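Local coordinates for core protein VP7 (Bluetongue virus, PDB 1BVP), which forms the trimeric capsomers of the bluetongue virus inner capsid, 260 of which assemble on a scaffold of VP3, at residues V161-Q172 with A230-A241; F136-R144 with N193-S201. All coordinates share one frame; numbering follows the deposited sequence.

Interaction 1: V161-Q172 with A230-A241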
loop_
_atom_site.group_PDB
_atom_site.type_symbol
_atom_site.label_atom_id
_atom_site.label_comp_id
_atom_site.label_asym_id
_atom_site.label_seq_id
_atom_site.Cartn_x
_atom_site.Cartn_y
_atom_site.Cartn_z
ATOM N N VAL A 161 14.946 3.345 29.100
ATOM C CA VAL A 161 16.147 3.783 29.792
ATOM C C VAL A 161 15.797 3.954 31.273
ATOM O O VAL A 161 14.747 4.558 31.601
ATOM C CB VAL A 161 16.612 5.174 29.259
ATOM C CG1 VAL A 161 18.012 5.473 29.686
ATOM C CG2 VAL A 161 16.497 5.240 27.784
ATOM N N SER A 162 16.638 3.374 32.143
ATOM C CA SER A 162 16.491 3.488 33.609
ATOM C C SER A 162 17.486 4.562 34.040
ATOM O O SER A 162 18.673 4.496 33.689
ATOM C CB SER A 162 16.904 2.198 34.319
ATOM O OG SER A 162 16.144 1.083 33.925
ATOM N N LEU A 163 17.018 5.555 34.777
ATOM C CA LEU A 163 17.904 6.622 35.255
ATOM C C LEU A 163 17.930 6.696 36.805
ATOM O O LEU A 163 16.858 6.737 37.455
ATOM C CB LEU A 163 17.411 8.001 34.767
ATOM C CG LEU A 163 17.268 8.569 33.357
ATOM C CD1 LEU A 163 18.622 8.738 32.731
ATOM C CD2 LEU A 163 16.368 7.693 32.534
ATOM N N ASN A 164 19.131 6.716 37.397
ATOM C CA ASN A 164 19.270 6.893 38.858
ATOM C C ASN A 164 18.894 8.363 39.153
ATOM O O ASN A 164 18.893 9.212 38.232
ATOM C CB ASN A 164 20.712 6.650 39.329
ATOM C CG ASN A 164 20.997 5.182 39.622
ATOM O OD1 ASN A 164 20.129 4.443 40.108
ATOM N ND2 ASN A 164 22.224 4.758 39.353
ATOM N N ALA A 165 18.546 8.668 40.407
ATOM C CA ALA A 165 18.194 10.045 40.758
ATOM C C ALA A 165 19.356 10.958 40.378
ATOM O O ALA A 165 20.539 10.601 40.567
ATOM C CB ALA A 165 17.884 10.156 42.212
ATOM N N GLY A 166 19.018 12.080 39.745
ATOM C CA GLY A 166 20.020 13.038 39.303
ATOM C C GLY A 166 20.922 12.661 38.129
ATOM O O GLY A 166 21.716 13.506 37.696
ATOM N N ALA A 167 20.794 11.440 37.593
ATOM C CA ALA A 167 21.637 10.963 36.476
ATOM C C ALA A 167 21.385 11.583 35.080
ATOM O O ALA A 167 20.318 12.157 34.792
ATOM C CB ALA A 167 21.600 9.431 36.396
ATOM N N ARG A 168 22.404 11.495 34.232
ATOM C CA ARG A 168 22.361 12.028 32.873
ATOM C C ARG A 168 23.337 11.217 32.037
ATOM O O ARG A 168 24.345 10.717 32.555
ATOM C CB ARG A 168 22.740 13.508 32.849
ATOM C CG ARG A 168 23.958 13.847 33.683
ATOM C CD ARG A 168 24.467 15.247 33.410
ATOM N NE ARG A 168 23.382 16.225 33.324
ATOM C CZ ARG A 168 23.376 17.276 32.499
ATOM N NH1 ARG A 168 24.402 17.500 31.679
ATOM N NH2 ARG A 168 22.336 18.104 32.483
ATOM N N GLY A 169 22.994 11.028 30.763
ATOM C CA GLY A 169 23.836 10.255 29.861
ATOM C C GLY A 169 23.357 10.264 28.425
ATOM O O GLY A 169 22.271 10.760 28.105
ATOM N N ASP A 170 24.218 9.780 27.541
ATOM C CA ASP A 170 23.924 9.714 26.114
ATOM C C ASP A 170 23.417 8.309 25.834
ATOM O O ASP A 170 23.979 7.321 26.302
ATOM C CB ASP A 170 25.175 10.023 25.283
ATOM C CG ASP A 170 25.464 11.527 25.169
ATOM O OD1 ASP A 170 24.666 12.375 25.686
ATOM O OD2 ASP A 170 26.504 11.852 24.532
ATOM N N VAL A 171 22.423 8.216 24.974
ATOM C CA VAL A 171 21.799 6.945 24.704
ATOM C C VAL A 171 21.882 6.446 23.240
ATOM O O VAL A 171 21.612 5.274 22.956
ATOM C CB VAL A 171 20.370 7.079 25.249
ATOM C CG1 VAL A 171 19.404 6.317 24.463
ATOM C CG2 VAL A 171 20.356 6.656 26.671
ATOM N N GLN A 172 22.392 7.283 22.343
ATOM C CA GLN A 172 22.473 6.927 20.928
ATOM C C GLN A 172 23.105 5.619 20.478
ATOM O O GLN A 172 22.652 5.054 19.500
ATOM C CB GLN A 172 23.151 8.024 20.151
ATOM C CG GLN A 172 24.567 8.238 20.596
ATOM C CD GLN A 172 24.701 9.435 21.490
ATOM O OE1 GLN A 172 23.723 9.905 22.100
ATOM N NE2 GLN A 172 25.901 9.984 21.529
ATOM N N ALA A 230 23.673 13.609 19.382
ATOM C CA ALA A 230 23.540 13.003 20.709
ATOM C C ALA A 230 22.122 13.000 21.262
ATOM O O ALA A 230 21.402 14.017 21.245
ATOM C CB ALA A 230 24.481 13.657 21.674
ATOM N N LEU A 231 21.741 11.830 21.751
ATOM C CA LEU A 231 20.425 11.587 22.329
ATOM C C LEU A 231 20.700 11.556 23.824
ATOM O O LEU A 231 21.149 10.538 24.372
ATOM C CB LEU A 231 19.945 10.229 21.846
ATOM C CG LEU A 231 18.460 10.017 21.889
ATOM C CD1 LEU A 231 17.795 11.211 21.287
ATOM C CD2 LEU A 231 18.183 8.800 21.067
ATOM N N HIS A 232 20.422 12.679 24.468
ATOM C CA HIS A 232 20.732 12.864 25.869
ATOM C C HIS A 232 19.564 12.857 26.853
ATOM O O HIS A 232 18.683 13.725 26.812
ATOM C CB HIS A 232 21.507 14.171 25.965
ATOM C CG HIS A 232 22.152 14.405 27.293
ATOM N ND1 HIS A 232 23.299 13.748 27.692
ATOM C CD2 HIS A 232 21.830 15.253 28.303
ATOM C CE1 HIS A 232 23.659 14.184 28.886
ATOM N NE2 HIS A 232 22.785 15.097 29.279
ATOM N N VAL A 233 19.571 11.888 27.765
ATOM C CA VAL A 233 18.519 11.806 28.775
ATOM C C VAL A 233 19.036 12.361 30.112
ATOM O O VAL A 233 20.183 12.126 30.497
ATOM C CB VAL A 233 18.028 10.370 28.988
ATOM C CG1 VAL A 233 16.639 10.411 29.601
ATOM C CG2 VAL A 233 18.025 9.590 27.670
ATOM N N HIS A 234 18.200 13.136 30.790
ATOM C CA HIS A 234 18.559 13.740 32.064
ATOM C C HIS A 234 17.417 13.629 33.088
ATOM O O HIS A 234 16.274 14.036 32.816
ATOM C CB HIS A 234 18.921 15.216 31.844
ATOM C CG HIS A 234 19.227 15.975 33.101
ATOM N ND1 HIS A 234 19.918 15.423 34.163
ATOM C CD2 HIS A 234 18.929 17.248 33.466
ATOM C CE1 HIS A 234 20.032 16.322 35.130
ATOM N NE2 HIS A 234 19.441 17.435 34.732
ATOM N N ASN A 235 17.734 13.032 34.243
ATOM C CA ASN A 235 16.794 12.882 35.361
ATOM C C ASN A 235 17.194 13.865 36.466
ATOM O O ASN A 235 18.064 13.565 37.269
ATOM C CB ASN A 235 16.877 11.473 35.932
ATOM C CG ASN A 235 15.930 11.270 37.089
ATOM O OD1 ASN A 235 15.032 12.090 37.306
ATOM N ND2 ASN A 235 16.119 10.181 37.843
ATOM N N PRO A 236 16.628 15.080 36.475
ATOM C CA PRO A 236 16.979 16.061 37.509
ATOM C C PRO A 236 16.251 15.775 38.824
ATOM O O PRO A 236 16.427 16.463 39.824
ATOM C CB PRO A 236 16.482 17.363 36.892
ATOM C CG PRO A 236 15.249 16.943 36.228
ATOM C CD PRO A 236 15.664 15.661 35.527
ATOM N N THR A 237 15.389 14.777 38.758
ATOM C CA THR A 237 14.564 14.314 39.839
ATOM C C THR A 237 15.347 13.588 40.937
ATOM O O THR A 237 16.480 13.092 40.716
ATOM C CB THR A 237 13.450 13.489 39.176
ATOM O OG1 THR A 237 12.294 14.316 39.066
ATOM C CG2 THR A 237 13.169 12.132 39.817
ATOM N N GLN A 238 14.771 13.585 42.145
ATOM C CA GLN A 238 15.406 12.945 43.301
ATOM C C GLN A 238 14.993 11.495 43.542
ATOM O O GLN A 238 15.247 10.941 44.598
ATOM C CB GLN A 238 15.214 13.806 44.563
ATOM C CG GLN A 238 16.138 15.046 44.608
ATOM C CD GLN A 238 17.624 14.705 44.301
ATOM O OE1 GLN A 238 18.328 14.140 45.141
ATOM N NE2 GLN A 238 18.088 15.046 43.089
ATOM N N GLN A 239 14.461 10.860 42.503
ATOM C CA GLN A 239 13.993 9.479 42.541
ATOM C C GLN A 239 14.390 8.796 41.248
ATOM O O GLN A 239 14.734 9.472 40.275
ATOM C CB GLN A 239 12.477 9.456 42.584
ATOM C CG GLN A 239 11.839 9.766 43.897
ATOM C CD GLN A 239 10.393 9.337 43.868
ATOM O OE1 GLN A 239 10.091 8.159 43.643
ATOM N NE2 GLN A 239 9.491 10.287 44.024
ATOM N N ASN A 240 14.292 7.469 41.212
ATOM C CA ASN A 240 14.597 6.744 39.977
ATOM C C ASN A 240 13.529 7.096 38.931
ATOM O O ASN A 240 12.354 7.375 39.267
ATOM C CB ASN A 240 14.560 5.235 40.164
ATOM C CG ASN A 240 15.346 4.784 41.329
ATOM O OD1 ASN A 240 14.781 4.545 42.383
ATOM N ND2 ASN A 240 16.650 4.668 41.170
ATOM N N ALA A 241 13.945 7.050 37.668
ATOM C CA ALA A 241 13.065 7.352 36.553
ATOM C C ALA A 241 13.260 6.367 35.413
ATOM O O ALA A 241 14.315 5.722 35.295
ATOM C CB ALA A 241 13.324 8.770 36.055
#
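Two short antiparallel ladders, R168-D170 against H232-H234 and L163 against A241, join these segments in the all-beta domain of VP7, and the loops between them are held by the N235 side-chain amide and by backbone bonds. In the longer ladder G169 and V233 exchange backbone hydrogen bonds, and V171 N extends it to L231 O (2.7 Å). One face carries polar groups. H232, its ring swung out with CG trans to the main-chain nitrogen (chi1 -169°), gives ND1 to D170 OD1 at 2.8 Å; D170 OD1 lies close to the plane of the ring, while the carboxylate plane stands 85° to it. R168 rises between the two histidines: H232 NE2 lies over one face of its guanidinium, whereas R168 NH2 sits 3.6 Å above the centre of the H234 ring, the guanidinium plane standing steeply against it. On the opposite face V233 CG1 meets L163 CD2 of the other ladder at 4.0 Å, and V233 CG2 meets CG2 of V171, just past the strand. Beyond the strands, N235 N donates to A167 O (2.8 Å) and the N235 side chain bridges the two loops. Its ND2 donates to Q239 O within the amide plane (2.9 Å) and to N164 O from above the carbonyl plane (3.0 Å), A167 N reaching that same oxygen from the opposite face. This ties the type II turn N164-A167 to the loop, as does G166 N on T237 O. L163, A167 and V171 also pack on strand 149-155, while strand 231-234 continues the four-stranded sheet to strand 209-212, and strand 158-163 runs beside strand 241-252 in the larger sheet.

Interaction 2: F136-R144 with N193-S201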
loop_
_atom_site.group_PDB
_atom_site.type_symbol
_atom_site.label_atom_id
_atom_site.label_comp_id
_atom_site.label_asym_id
_atom_site.label_seq_id
_atom_site.Cartn_x
_atom_site.Cartn_y
_atom_site.Cartn_z
ATOM N N PHE A 136 14.301 -7.184 26.940
ATOM C CA PHE A 136 14.067 -6.974 28.364
ATOM C C PHE A 136 12.618 -6.711 28.684
ATOM O O PHE A 136 11.993 -5.947 27.973
ATOM C CB PHE A 136 14.870 -5.767 28.817
ATOM C CG PHE A 136 16.337 -6.039 28.901
ATOM C CD1 PHE A 136 17.067 -6.369 27.757
ATOM C CD2 PHE A 136 16.988 -6.050 30.134
ATOM C CE1 PHE A 136 18.427 -6.714 27.842
ATOM C CE2 PHE A 136 18.344 -6.390 30.221
ATOM C CZ PHE A 136 19.059 -6.727 29.066
ATOM N N GLN A 137 12.086 -7.285 29.771
ATOM C CA GLN A 137 10.682 -7.036 30.124
ATOM C C GLN A 137 10.369 -5.552 30.142
ATOM O O GLN A 137 11.068 -4.738 30.785
ATOM C CB GLN A 137 10.301 -7.599 31.473
ATOM C CG GLN A 137 8.843 -7.329 31.799
ATOM C CD GLN A 137 8.467 -7.647 33.232
ATOM O OE1 GLN A 137 9.248 -7.432 34.134
ATOM N NE2 GLN A 137 7.255 -8.127 33.439
ATOM N N PRO A 138 9.332 -5.167 29.398
ATOM C CA PRO A 138 8.971 -3.745 29.362
ATOM C C PRO A 138 8.524 -3.191 30.705
ATOM O O PRO A 138 7.732 -3.809 31.420
ATOM C CB PRO A 138 7.837 -3.702 28.321
ATOM C CG PRO A 138 7.313 -5.128 28.299
ATOM C CD PRO A 138 8.538 -5.954 28.432
ATOM N N GLY A 139 9.063 -2.029 31.044
ATOM C CA GLY A 139 8.684 -1.347 32.265
ATOM C C GLY A 139 9.224 -1.891 33.567
ATOM O O GLY A 139 8.612 -1.670 34.607
ATOM N N ARG A 140 10.293 -2.680 33.498
ATOM C CA ARG A 140 10.928 -3.215 34.682
ATOM C C ARG A 140 12.335 -2.655 34.673
ATOM O O ARG A 140 13.026 -2.665 33.652
ATOM C CB ARG A 140 10.944 -4.745 34.727
ATOM C CG ARG A 140 12.031 -5.293 35.650
ATOM C CD ARG A 140 11.893 -6.771 35.892
ATOM N NE ARG A 140 10.601 -7.050 36.506
ATOM C CZ ARG A 140 10.384 -7.274 37.799
ATOM N NH1 ARG A 140 11.385 -7.282 38.673
ATOM N NH2 ARG A 140 9.136 -7.407 38.222
ATOM N N TRP A 141 12.691 -2.087 35.814
ATOM C CA TRP A 141 13.968 -1.461 36.062
ATOM C C TRP A 141 15.133 -2.399 35.814
ATOM O O TRP A 141 15.072 -3.612 36.072
ATOM C CB TRP A 141 13.976 -0.982 37.512
ATOM C CG TRP A 141 15.266 -0.384 37.950
ATOM C CD1 TRP A 141 16.366 -1.053 38.456
ATOM C CD2 TRP A 141 15.627 1.005 37.904
ATOM N NE1 TRP A 141 17.382 -0.156 38.714
ATOM C CE2 TRP A 141 16.959 1.109 38.393
ATOM C CE3 TRP A 141 14.956 2.170 37.492
ATOM C CZ2 TRP A 141 17.630 2.332 38.480
ATOM C CZ3 TRP A 141 15.621 3.388 37.575
ATOM C CH2 TRP A 141 16.953 3.455 38.071
ATOM N N PHE A 142 16.199 -1.839 35.276
ATOM C CA PHE A 142 17.406 -2.622 35.025
ATOM C C PHE A 142 18.562 -1.691 34.771
ATOM O O PHE A 142 18.537 -0.853 33.855
ATOM C CB PHE A 142 17.234 -3.606 33.888
ATOM C CG PHE A 142 18.461 -4.391 33.593
ATOM C CD1 PHE A 142 19.502 -3.828 32.862
ATOM C CD2 PHE A 142 18.590 -5.701 34.061
ATOM C CE1 PHE A 142 20.673 -4.561 32.599
ATOM C CE2 PHE A 142 19.751 -6.444 33.811
ATOM C CZ PHE A 142 20.798 -5.875 33.079
ATOM N N MET A 143 19.537 -1.795 35.667
ATOM C CA MET A 143 20.722 -0.969 35.620
ATOM C C MET A 143 21.948 -1.860 35.579
ATOM O O MET A 143 22.062 -2.798 36.352
ATOM C CB MET A 143 20.760 -0.085 36.845
ATOM C CG MET A 143 21.926 0.846 36.848
ATOM S SD MET A 143 21.629 2.301 35.892
ATOM C CE MET A 143 20.104 2.908 36.586
ATOM N N ARG A 144 22.811 -1.616 34.605
ATOM C CA ARG A 144 24.022 -2.389 34.441
ATOM C C ARG A 144 24.996 -1.930 35.529
ATOM O O ARG A 144 25.083 -0.733 35.840
ATOM C CB ARG A 144 24.575 -2.162 33.040
ATOM C CG ARG A 144 25.404 -3.301 32.534
ATOM C CD ARG A 144 25.384 -3.300 31.028
ATOM N NE ARG A 144 24.325 -4.151 30.476
ATOM C CZ ARG A 144 23.607 -3.849 29.390
ATOM N NH1 ARG A 144 23.811 -2.693 28.743
ATOM N NH2 ARG A 144 22.759 -4.751 28.886
ATOM N N ASN A 193 4.558 4.239 35.707
ATOM C CA ASN A 193 4.484 3.213 36.752
ATOM C C ASN A 193 5.312 2.046 36.288
ATOM O O ASN A 193 4.956 1.423 35.293
ATOM C CB ASN A 193 3.033 2.745 36.911
ATOM C CG ASN A 193 2.786 1.966 38.199
ATOM O OD1 ASN A 193 2.196 0.881 38.187
ATOM N ND2 ASN A 193 3.136 2.566 39.320
ATOM N N PHE A 194 6.436 1.791 36.951
ATOM C CA PHE A 194 7.312 0.679 36.580
ATOM C C PHE A 194 7.672 -0.232 37.760
ATOM O O PHE A 194 7.442 0.099 38.904
ATOM C CB PHE A 194 8.593 1.192 35.919
ATOM C CG PHE A 194 9.404 2.127 36.783
ATOM C CD1 PHE A 194 9.049 3.469 36.904
ATOM C CD2 PHE A 194 10.581 1.686 37.399
ATOM C CE1 PHE A 194 9.862 4.372 37.615
ATOM C CE2 PHE A 194 11.403 2.575 38.111
ATOM C CZ PHE A 194 11.048 3.916 38.217
ATOM N N ALA A 195 8.249 -1.380 37.460
ATOM C CA ALA A 195 8.629 -2.352 38.453
ATOM C C ALA A 195 10.073 -2.179 38.833
ATOM O O ALA A 195 10.933 -2.044 37.953
ATOM C CB ALA A 195 8.421 -3.757 37.918
ATOM N N MET A 196 10.337 -2.189 40.144
ATOM C CA MET A 196 11.700 -2.085 40.656
ATOM C C MET A 196 12.260 -3.508 40.617
ATOM O O MET A 196 11.486 -4.464 40.488
ATOM C CB MET A 196 11.675 -1.491 42.044
ATOM C CG MET A 196 11.501 0.018 42.047
ATOM S SD MET A 196 13.003 0.910 41.418
ATOM C CE MET A 196 14.400 -0.443 41.524
ATOM N N ALA A 197 13.577 -3.684 40.706
ATOM C CA ALA A 197 14.146 -5.045 40.623
ATOM C C ALA A 197 13.472 -6.059 41.563
ATOM O O ALA A 197 13.352 -7.259 41.269
ATOM C CB ALA A 197 15.640 -5.003 40.858
ATOM N N GLN A 198 13.052 -5.554 42.711
ATOM C CA GLN A 198 12.380 -6.353 43.705
ATOM C C GLN A 198 10.951 -6.686 43.329
ATOM O O GLN A 198 10.423 -7.681 43.756
ATOM C CB GLN A 198 12.478 -5.684 45.083
ATOM C CG GLN A 198 13.697 -6.163 45.857
ATOM C CD GLN A 198 13.874 -7.718 45.773
ATOM O OE1 GLN A 198 12.937 -8.492 46.053
ATOM N NE2 GLN A 198 15.062 -8.162 45.354
ATOM N N GLY A 199 10.290 -5.849 42.552
ATOM C CA GLY A 199 8.940 -6.200 42.176
ATOM C C GLY A 199 7.937 -5.155 42.540
ATOM O O GLY A 199 6.821 -5.176 42.036
ATOM N N ASN A 200 8.351 -4.182 43.334
ATOM C CA ASN A 200 7.424 -3.149 43.780
ATOM C C ASN A 200 7.349 -1.993 42.779
ATOM O O ASN A 200 8.349 -1.661 42.114
ATOM C CB ASN A 200 7.844 -2.641 45.177
ATOM C CG ASN A 200 9.248 -2.051 45.178
ATOM O OD1 ASN A 200 9.414 -0.837 45.365
ATOM N ND2 ASN A 200 10.271 -2.897 44.920
ATOM N N SER A 201 6.172 -1.385 42.682
ATOM C CA SER A 201 5.961 -0.266 41.785
ATOM C C SER A 201 6.705 0.990 42.195
ATOM O O SER A 201 6.906 1.256 43.361
ATOM C CB SER A 201 4.478 0.050 41.707
ATOM O OG SER A 201 3.761 -1.095 41.277
#
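A trans first torsion (chi1 176°) carries the W141 indole out beside M196 and F194, and the M196 chain, bent at chi2 (-70°) and again at chi3, folds its methyl back onto that ring. M196 CE comes to rest 3.8 Å from the centroid of the W141 five-membered ring, over its face, a CH-pi contact, with SD farther off and oblique, so the pair is also a Met-aromatic contact. F194 runs alongside the indole, its CE2 3.6 Å from W141 CE3. Main-chain bonds set this arrangement: A195 N donates to G139 O (2.9 Å) and W141 N to A195 O (2.8 Å), a single bridge that clips the loop onto the end of strand 183-195. Between these bonds R140 starts away from the strand, but its end turns back over A195. Its extended root and a bend at chi3 lay one guanidinium face over A195 CB, with R140 NH2 3.7 Å from that methyl, while R140 NE donates to Q137 OE1 at 2.8 Å. This bond, near the guanidinium plane, helps hold the orientation of the group, whose NH1 hydrogen-bonds S201 OG and G199 O of the second subunit. Similar bonds recur around the trimer, since G199 and S201 here receive R140 of the third subunit. Within the chain, W141 packs on S162 of strand 158-163, and F194 and M196 lean on Q202 of strand 201-203; F136 pairs in a parallel ladder with a strand of the second subunit, carrying the sheet across the interface.

How the interactions relate
The two contacts adjoin within one beta domain, their centres about 15 Å apart, and W141 joins them: its CH2 packs against L163 O and N240 ND2 of interaction 1. S162 OG makes a probable hydrogen bond to F142 O, tying strand 158-163 to the 136-144 loop. Interaction 1 is partly exposed and lies wholly within one subunit; its chemistry is extended backbone pairing with a histidine, aspartate and arginine cluster on one face. Interaction 2 is buried and smaller, relying on two backbone bonds and aromatic packing, while its arginine serves the trimer. The example illustrates that adjoining contacts of one domain can differ in role, one internal to the subunit, the other bordering the trimer interface.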